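Local coordinates for protein HIRA (Homo sapiens, PDB 5YJE) that cooperates with ASF1A in replication-independent chromatin assembly as a histone-binding chaperone and transcriptional corepressor, here seen as its trimeric C-terminal part, at residues S77-N82 with D104-A109; T90-R95 with M114-S119; V299-L304 with K346-V351. All blocks are in the same frame, centred on the assembly; numbering follows the deposited sequence.

Interactions 1 and 2 are buried contacts between the same two antiparallel sheets, one holding strands 74-83 and 86-92, the other strands 105-110 and 114-119; they lie about 7 Å apart, centre to centre. Interaction 1 is purely aliphatic and thiol packing, whereas interaction 2 adds an aromatic ring under a methyl group and, beside it, a serine hydroxyl. Interaction 3 lies on the opposite side of the chain's centre, its centre about 48 Å from that of interaction 1. It joins two helices instead of sheets and is only partly buried: a buried alanine-leucine pair sits beside an arginine laid against a valine. No hydrogen bond crosses any of the three.

Interaction 1: S77-N82 with D104-A109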
loop_
_atom_site.group_PDB
_atom_site.type_symbol
_atom_site.label_atom_id
_atom_site.label_comp_id
_atom_site.label_asym_id
_atom_site.label_seq_id
_atom_site.Cartn_x
_atom_site.Cartn_y
_atom_site.Cartn_z
ATOM N N SER B 77 24.312 -11.884 -23.311
ATOM C CA SER B 77 25.145 -10.765 -22.949
ATOM C C SER B 77 25.796 -11.083 -21.616
ATOM O O SER B 77 25.204 -11.748 -20.771
ATOM C CB SER B 77 24.324 -9.460 -22.868
ATOM O OG SER B 77 23.631 -9.211 -24.082
ATOM N N ARG B 78 27.016 -10.599 -21.432
ATOM C CA ARG B 78 27.790 -10.858 -20.232
ATOM C C ARG B 78 27.754 -9.655 -19.311
ATOM O O ARG B 78 27.850 -8.504 -19.760
ATOM C CB ARG B 78 29.251 -11.189 -20.556
ATOM C CG ARG B 78 29.445 -12.447 -21.340
ATOM C CD ARG B 78 30.929 -12.676 -21.630
ATOM N NE ARG B 78 31.669 -13.028 -20.422
ATOM C CZ ARG B 78 32.974 -13.270 -20.390
ATOM N NH1 ARG B 78 33.699 -13.188 -21.506
ATOM N NH2 ARG B 78 33.558 -13.576 -19.238
ATOM N N LEU B 79 27.661 -9.948 -18.019
ATOM C CA LEU B 79 27.826 -8.980 -16.945
ATOM C C LEU B 79 28.962 -9.473 -16.058
ATOM O O LEU B 79 28.922 -10.607 -15.570
ATOM C CB LEU B 79 26.526 -8.812 -16.141
ATOM C CG LEU B 79 26.601 -8.136 -14.768
ATOM C CD1 LEU B 79 27.017 -6.670 -14.928
ATOM C CD2 LEU B 79 25.247 -8.268 -14.018
ATOM N N LYS B 80 29.977 -8.632 -15.876
ATOM C CA LYS B 80 31.138 -8.890 -15.038
ATOM C C LYS B 80 31.211 -7.843 -13.933
ATOM O O LYS B 80 30.866 -6.671 -14.135
ATOM C CB LYS B 80 32.449 -8.849 -15.850
ATOM C CG LYS B 80 32.580 -9.874 -16.954
ATOM N N CYS B 81 31.678 -8.267 -12.765
ATOM C CA CYS B 81 31.789 -7.393 -11.609
ATOM C C CYS B 81 33.137 -7.611 -10.937
ATOM O O CYS B 81 33.522 -8.753 -10.670
ATOM C CB CYS B 81 30.648 -7.640 -10.627
ATOM S SG CYS B 81 30.654 -6.557 -9.188
ATOM N N ASN B 82 33.847 -6.512 -10.674
ATOM C CA ASN B 82 35.149 -6.505 -10.013
ATOM C C ASN B 82 35.036 -5.715 -8.717
ATOM O O ASN B 82 34.713 -4.519 -8.736
ATOM C CB ASN B 82 36.216 -5.897 -10.923
ATOM C CG ASN B 82 36.223 -6.525 -12.314
ATOM O OD1 ASN B 82 36.963 -7.486 -12.578
ATOM N ND2 ASN B 82 35.388 -5.989 -13.210
ATOM N N ASP B 104 26.012 -3.960 -1.634
ATOM C CA ASP B 104 25.111 -5.078 -1.414
ATOM C C ASP B 104 24.578 -5.683 -2.693
ATOM O O ASP B 104 24.386 -6.895 -2.757
ATOM C CB ASP B 104 23.925 -4.640 -0.559
ATOM C CG ASP B 104 24.315 -4.357 0.858
ATOM O OD1 ASP B 104 25.347 -4.898 1.310
ATOM O OD2 ASP B 104 23.590 -3.594 1.518
ATOM N N VAL B 105 24.312 -4.873 -3.718
ATOM C CA VAL B 105 23.680 -5.378 -4.924
ATOM C C VAL B 105 24.377 -4.809 -6.145
ATOM O O VAL B 105 25.089 -3.812 -6.086
ATOM C CB VAL B 105 22.168 -5.055 -5.004
ATOM C CG1 VAL B 105 21.473 -5.302 -3.671
ATOM C CG2 VAL B 105 21.961 -3.654 -5.474
ATOM N N VAL B 106 24.158 -5.480 -7.263
ATOM C CA VAL B 106 24.464 -4.969 -8.586
ATOM C C VAL B 106 23.201 -5.180 -9.390
ATOM O O VAL B 106 22.629 -6.271 -9.361
ATOM C CB VAL B 106 25.650 -5.715 -9.239
ATOM C CG1 VAL B 106 25.762 -5.351 -10.701
ATOM C CG2 VAL B 106 26.946 -5.436 -8.509
ATOM N N CYS B 107 22.744 -4.167 -10.092
ATOM C CA CYS B 107 21.554 -4.372 -10.894
ATOM C C CYS B 107 21.798 -3.845 -12.288
ATOM O O CYS B 107 22.630 -2.960 -12.498
ATOM C CB CYS B 107 20.328 -3.707 -10.269
ATOM S SG CYS B 107 20.675 -2.049 -9.832
ATOM N N VAL B 108 21.081 -4.426 -13.245
ATOM C CA VAL B 108 21.230 -4.077 -14.647
ATOM C C VAL B 108 19.846 -3.865 -15.219
ATOM O O VAL B 108 18.892 -4.564 -14.851
ATOM C CB VAL B 108 22.001 -5.149 -15.470
ATOM C CG1 VAL B 108 23.484 -5.215 -15.050
ATOM C CG2 VAL B 108 21.351 -6.486 -15.344
ATOM N N ALA B 109 19.737 -2.899 -16.119
ATOM C CA ALA B 109 18.521 -2.717 -16.886
ATOM C C ALA B 109 18.823 -3.021 -18.346
ATOM O O ALA B 109 19.851 -2.586 -18.884
ATOM C CB ALA B 109 17.941 -1.306 -16.710
#
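No ring or other flat group carries the contact of Leu79 and Cys81 with Val106 and Val108, so branched aliphatic chains and one thiol do the packing. Leu79 and Val108 meet tip to tip: Val108 CG1 is 3.7 Å from Leu79 CD2, and Leu79 CD1 lies almost as near. CG of Leu79 stands anti to the backbone N (chi1 164°), which carries both methyls across to the valine. Val106 divides its two methyls between the partners. Its CG2 meets Cys81 SG at 3.9 Å, while its CG1 lies more loosely, 4.4 Å from Leu79 CD2. The strands carrying these residues run roughly antiparallel, at 152°, but their axes stay 9.7 Å apart; they belong to two sheets packed face to face, an arrangement consistent with successive beta-propeller blades. Ile62 and Trp88 from the first sheet and Phe118 from the second extend the apolar layer around Leu79. All four touching residues are buried and no hydrogen bond links the segments. Cohesion here therefore rests on dispersion and on the exclusion of water, with the cysteine sulfur serving as an apolar surface.

Interaction 2: T90-R95 with M114-S119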
loop_
_atom_site.group_PDB
_atom_site.type_symbol
_atom_site.label_atom_id
_atom_site.label_comp_id
_atom_site.label_asym_id
_atom_site.label_seq_id
_atom_site.Cartn_x
_atom_site.Cartn_y
_atom_site.Cartn_z
ATOM N N THR B 90 28.206 -13.393 -15.016
ATOM C CA THR B 90 26.922 -14.027 -15.262
ATOM C C THR B 90 26.508 -13.623 -16.665
ATOM O O THR B 90 27.129 -12.746 -17.280
ATOM C CB THR B 90 25.856 -13.631 -14.204
ATOM O OG1 THR B 90 24.747 -14.514 -14.298
ATOM C CG2 THR B 90 25.308 -12.198 -14.395
ATOM N N VAL B 91 25.450 -14.269 -17.163
ATOM C CA VAL B 91 24.901 -13.958 -18.476
ATOM C C VAL B 91 23.429 -13.584 -18.347
ATOM O O VAL B 91 22.719 -14.014 -17.431
ATOM C CB VAL B 91 25.068 -15.122 -19.474
ATOM C CG1 VAL B 91 26.541 -15.347 -19.778
ATOM C CG2 VAL B 91 24.448 -16.370 -18.926
ATOM N N LEU B 92 22.975 -12.777 -19.296
ATOM C CA LEU B 92 21.588 -12.378 -19.429
ATOM C C LEU B 92 21.182 -12.650 -20.869
ATOM O O LEU B 92 22.034 -12.786 -21.746
ATOM C CB LEU B 92 21.391 -10.885 -19.065
ATOM C CG LEU B 92 21.573 -10.686 -17.555
ATOM C CD1 LEU B 92 22.980 -10.291 -17.191
ATOM C CD2 LEU B 92 20.529 -9.737 -16.959
ATOM N N THR B 93 19.876 -12.751 -21.107
ATOM C CA THR B 93 19.370 -13.088 -22.432
ATOM C C THR B 93 18.914 -11.872 -23.224
ATOM O O THR B 93 18.274 -12.043 -24.264
ATOM C CB THR B 93 18.213 -14.111 -22.333
ATOM O OG1 THR B 93 17.143 -13.583 -21.537
ATOM C CG2 THR B 93 18.695 -15.415 -21.715
ATOM N N SER B 94 19.202 -10.651 -22.756
ATOM C CA SER B 94 18.945 -9.450 -23.544
ATOM C C SER B 94 20.056 -8.440 -23.299
ATOM O O SER B 94 20.819 -8.545 -22.334
ATOM C CB SER B 94 17.566 -8.823 -23.246
ATOM O OG SER B 94 17.381 -8.638 -21.868
ATOM N N ARG B 95 20.156 -7.468 -24.206
ATOM C CA ARG B 95 21.213 -6.465 -24.101
ATOM C C ARG B 95 21.063 -5.629 -22.832
ATOM O O ARG B 95 19.974 -5.153 -22.504
ATOM C CB ARG B 95 21.209 -5.561 -25.332
ATOM C CG ARG B 95 21.233 -6.343 -26.621
ATOM C CD ARG B 95 22.237 -5.798 -27.628
ATOM N NE ARG B 95 21.823 -4.565 -28.295
ATOM C CZ ARG B 95 20.802 -4.478 -29.141
ATOM N NH1 ARG B 95 20.517 -3.321 -29.724
ATOM N NH2 ARG B 95 20.050 -5.542 -29.389
ATOM N N MET B 114 13.451 -4.689 -18.905
ATOM C CA MET B 114 13.665 -5.659 -17.839
ATOM C C MET B 114 14.747 -5.163 -16.907
ATOM O O MET B 114 15.737 -4.593 -17.349
ATOM C CB MET B 114 14.080 -7.040 -18.354
ATOM C CG MET B 114 13.106 -7.748 -19.279
ATOM S SD MET B 114 11.405 -7.989 -18.747
ATOM C CE MET B 114 11.508 -8.501 -17.043
ATOM N N LEU B 115 14.575 -5.429 -15.624
ATOM C CA LEU B 115 15.551 -5.060 -14.619
ATOM C C LEU B 115 15.910 -6.302 -13.816
ATOM O O LEU B 115 15.018 -7.003 -13.333
ATOM C CB LEU B 115 14.985 -3.954 -13.727
ATOM C CG LEU B 115 15.605 -3.798 -12.349
ATOM C CD1 LEU B 115 16.998 -3.228 -12.464
ATOM C CD2 LEU B 115 14.724 -2.908 -11.537
ATOM N N SER B 116 17.206 -6.593 -13.689
ATOM C CA SER B 116 17.656 -7.764 -12.944
ATOM C C SER B 116 18.575 -7.339 -11.811
ATOM O O SER B 116 19.347 -6.388 -11.930
ATOM C CB SER B 116 18.365 -8.780 -13.845
ATOM O OG SER B 116 17.485 -9.271 -14.850
ATOM N N VAL B 117 18.460 -8.031 -10.690
ATOM C CA VAL B 117 19.155 -7.653 -9.470
ATOM C C VAL B 117 19.965 -8.855 -8.988
ATOM O O VAL B 117 19.426 -9.961 -8.844
ATOM C CB VAL B 117 18.163 -7.150 -8.399
ATOM C CG1 VAL B 117 18.887 -6.789 -7.106
ATOM C CG2 VAL B 117 17.357 -5.948 -8.953
ATOM N N PHE B 118 21.258 -8.626 -8.754
ATOM C CA PHE B 118 22.250 -9.631 -8.410
ATOM C C PHE B 118 22.906 -9.300 -7.074
ATOM O O PHE B 118 23.087 -8.127 -6.712
ATOM C CB PHE B 118 23.327 -9.744 -9.499
ATOM C CG PHE B 118 22.791 -10.211 -10.800
ATOM C CD1 PHE B 118 22.349 -9.308 -11.749
ATOM C CD2 PHE B 118 22.676 -11.574 -11.061
ATOM C CE1 PHE B 118 21.816 -9.753 -12.951
ATOM C CE2 PHE B 118 22.133 -12.028 -12.246
ATOM C CZ PHE B 118 21.714 -11.118 -13.205
ATOM N N SER B 119 23.258 -10.355 -6.342
ATOM C CA SER B 119 23.922 -10.199 -5.059
ATOM C C SER B 119 25.348 -9.695 -5.251
ATOM O O SER B 119 25.879 -9.609 -6.365
ATOM C CB SER B 119 23.955 -11.524 -4.298
ATOM O OG SER B 119 24.981 -12.371 -4.811
#
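Two adjoining antiparallel sheets, consistent with neighbouring beta-propeller blades, pack together where Thr90 and Leu92 of the last strand of one meet Phe118 and Ser116 of the third strand of the next. The strands run almost antiparallel at 167°, with axes 10.6 Å apart, so side chains fill the space between them. Thr90 and Phe118 approach from opposite directions. The Thr90 methyl CG2 sits over one face of the Phe118 ring in a CH-pi contact, 4.2 Å from the ring centroid and 26° off its normal, closest to CE2 at 3.8 Å. In Thr90, OG1 is anti to the backbone N (chi1 -166°), a setting that leaves CG2 between the N and the carbonyl carbon and directed at the ring. Leu92 comes to the ring edge instead: its CD2 lies near the ring plane, 4.2 Å from Phe118 CZ. The same methyl also rests on Ser116, 3.7 Å from its OG. That hydroxyl is buried but has a hydrogen bond with Arg124 NH2. Beyond the contact, Ser119 OG is hydrogen-bonded to Glu315 of a second subunit. Replacing Phe118 with an alanine would probably leave the Thr90 methyl without its aromatic face and open a gap beside Leu92. The interface is thus mostly apolar, held by one methyl on a ring face and another at its edge, with its buried serine oxygen satisfied by a neighbouring arginine rather than across the contact.

Interaction 3: V299-L304 with K346-V351; sequences VYARYL and KELLPV
Apolar packing is tightest between Ala301 and Leu348, where the leucine methyl CD2 rests on Ala301 CB at 3.4 Å. Leu348 reaches across with CG anti to its carbonyl carbon (chi1 -64°). A second kind of contact sets Val351 against the charged Arg302, whose side chain it crosses at about a right angle. The backbones come nearest here, with the CA atoms of Arg302 and Val351 6.3 Å apart. Val351 CG1 touches the root of the arginine, 3.9 Å from its CA, while Val351 CG2 meets NH1 of Arg302 at 4.0 Å. The arginine chain bends at its third torsion (chi3 39°), and the valine methyl lies at the edge of the guanidinium, near its plane. This is van der Waals contact, with no hydrogen bond across the segments. Backbone bonding differs between the two helices: Tyr303 N donates to Val299 O at 2.9 Å in the regular turn of 299-304, whereas segment 346-351 is kinked at Pro350, and Val351 N makes a weak bond to Leu348 O. Outside the contact, a salt bridge from Glu347 OE1 to Arg294 NE links the same two helices. Helix 290-307 thus presents Ala301 and Arg302 to helix 341-353, while Tyr300 and Leu304 pack on helices 266-286 and 310-320, and Tyr300 also meets Arg123 of a third subunit. Leu349, in turn, joins helix 341-353 to helix 359-370.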
loop_
_atom_site.group_PDB
_atom_site.type_symbol
_atom_site.label_atom_id
_atom_site.label_comp_id
_atom_site.label_asym_id
_atom_site.label_seq_id
_atom_site.Cartn_x
_atom_site.Cartn_y
_atom_site.Cartn_z
ATOM N N VAL B 299 17.448 21.629 19.077
ATOM C CA VAL B 299 17.512 23.075 18.869
ATOM C C VAL B 299 16.122 23.689 19.020
ATOM O O VAL B 299 15.943 24.719 19.677
ATOM C CB VAL B 299 18.121 23.372 17.490
ATOM C CG1 VAL B 299 18.013 24.846 17.185
ATOM C CG2 VAL B 299 19.563 22.870 17.415
ATOM N N TYR B 300 15.118 23.058 18.411
ATOM C CA TYR B 300 13.767 23.601 18.429
ATOM C C TYR B 300 13.220 23.680 19.845
ATOM O O TYR B 300 12.572 24.667 20.220
ATOM C CB TYR B 300 12.867 22.739 17.547
ATOM C CG TYR B 300 11.408 23.118 17.564
ATOM C CD1 TYR B 300 10.984 24.371 17.130
ATOM C CD2 TYR B 300 10.447 22.213 17.988
ATOM C CE1 TYR B 300 9.641 24.715 17.139
ATOM C CE2 TYR B 300 9.107 22.551 18.003
ATOM C CZ TYR B 300 8.710 23.792 17.587
ATOM O OH TYR B 300 7.368 24.091 17.607
ATOM N N ALA B 301 13.453 22.639 20.639
ATOM C CA ALA B 301 12.985 22.653 22.015
ATOM C C ALA B 301 13.703 23.726 22.819
ATOM O O ALA B 301 13.075 24.437 23.612
ATOM C CB ALA B 301 13.187 21.281 22.646
ATOM N N ARG B 302 15.022 23.858 22.624
ATOM C CA ARG B 302 15.754 24.935 23.280
ATOM C C ARG B 302 15.143 26.292 22.943
ATOM O O ARG B 302 14.985 27.144 23.820
ATOM C CB ARG B 302 17.232 24.880 22.880
ATOM C CG ARG B 302 18.097 26.026 23.412
ATOM C CD ARG B 302 19.557 25.607 23.614
ATOM N NE ARG B 302 20.048 24.713 22.559
ATOM C CZ ARG B 302 20.165 23.386 22.680
ATOM N NH1 ARG B 302 19.829 22.783 23.818
ATOM N NH2 ARG B 302 20.618 22.659 21.663
ATOM N N TYR B 303 14.766 26.497 21.681
ATOM C CA TYR B 303 14.148 27.754 21.290
ATOM C C TYR B 303 12.813 27.954 21.986
ATOM O O TYR B 303 12.546 29.032 22.522
ATOM C CB TYR B 303 13.961 27.821 19.779
ATOM C CG TYR B 303 13.539 29.195 19.326
ATOM C CD1 TYR B 303 14.440 30.255 19.355
ATOM C CD2 TYR B 303 12.243 29.446 18.877
ATOM C CE1 TYR B 303 14.071 31.517 18.937
ATOM C CE2 TYR B 303 11.860 30.723 18.460
ATOM C CZ TYR B 303 12.780 31.747 18.496
ATOM O OH TYR B 303 12.435 33.009 18.081
ATOM N N LEU B 304 11.944 26.935 21.950
ATOM C CA LEU B 304 10.647 27.046 22.612
ATOM C C LEU B 304 10.811 27.415 24.078
ATOM O O LEU B 304 10.025 28.202 24.619
ATOM C CB LEU B 304 9.857 25.740 22.494
ATOM C CG LEU B 304 9.480 25.146 21.133
ATOM C CD1 LEU B 304 8.713 23.849 21.323
ATOM C CD2 LEU B 304 8.667 26.138 20.337
ATOM N N LYS B 346 14.010 12.857 27.949
ATOM C CA LYS B 346 15.050 12.923 28.971
ATOM C C LYS B 346 16.194 13.840 28.547
ATOM O O LYS B 346 16.780 14.538 29.384
ATOM C CB LYS B 346 15.566 11.516 29.277
ATOM N N GLU B 347 16.534 13.851 27.256
ATOM C CA GLU B 347 17.556 14.784 26.788
ATOM C C GLU B 347 17.057 16.223 26.759
ATOM O O GLU B 347 17.875 17.141 26.680
ATOM C CB GLU B 347 18.056 14.392 25.397
ATOM C CG GLU B 347 18.685 13.011 25.315
ATOM C CD GLU B 347 19.547 12.823 24.073
ATOM O OE1 GLU B 347 18.986 12.644 22.966
ATOM O OE2 GLU B 347 20.790 12.846 24.205
ATOM N N LEU B 348 15.741 16.436 26.817
ATOM C CA LEU B 348 15.170 17.781 26.895
ATOM C C LEU B 348 15.191 18.348 28.300
ATOM O O LEU B 348 15.628 19.486 28.506
ATOM C CB LEU B 348 13.731 17.790 26.385
ATOM C CG LEU B 348 13.578 17.435 24.938
ATOM C CD1 LEU B 348 12.118 17.546 24.545
ATOM C CD2 LEU B 348 14.414 18.494 24.232
ATOM N N LEU B 349 14.691 17.580 29.268
ATOM C CA LEU B 349 14.378 18.107 30.591
ATOM C C LEU B 349 15.507 18.894 31.262
ATOM O O LEU B 349 15.208 19.749 32.098
ATOM C CB LEU B 349 13.900 16.973 31.498
ATOM C CG LEU B 349 12.726 16.127 30.954
ATOM C CD1 LEU B 349 12.005 15.431 32.103
ATOM C CD2 LEU B 349 11.728 16.939 30.131
ATOM N N PRO B 350 16.805 18.654 30.960
ATOM C CA PRO B 350 17.822 19.659 31.325
ATOM C C PRO B 350 17.454 21.069 30.870
ATOM O O PRO B 350 17.358 22.008 31.674
ATOM C CB PRO B 350 19.081 19.161 30.598
ATOM C CG PRO B 350 18.927 17.683 30.601
ATOM C CD PRO B 350 17.440 17.376 30.588
ATOM N N VAL B 351 17.234 21.210 29.560
ATOM C CA VAL B 351 16.953 22.514 28.967
ATOM C C VAL B 351 15.658 23.088 29.523
ATOM O O VAL B 351 15.574 24.282 29.830
ATOM C CB VAL B 351 16.906 22.388 27.433
ATOM C CG1 VAL B 351 17.155 23.741 26.771
ATOM C CG2 VAL B 351 17.907 21.339 26.957
#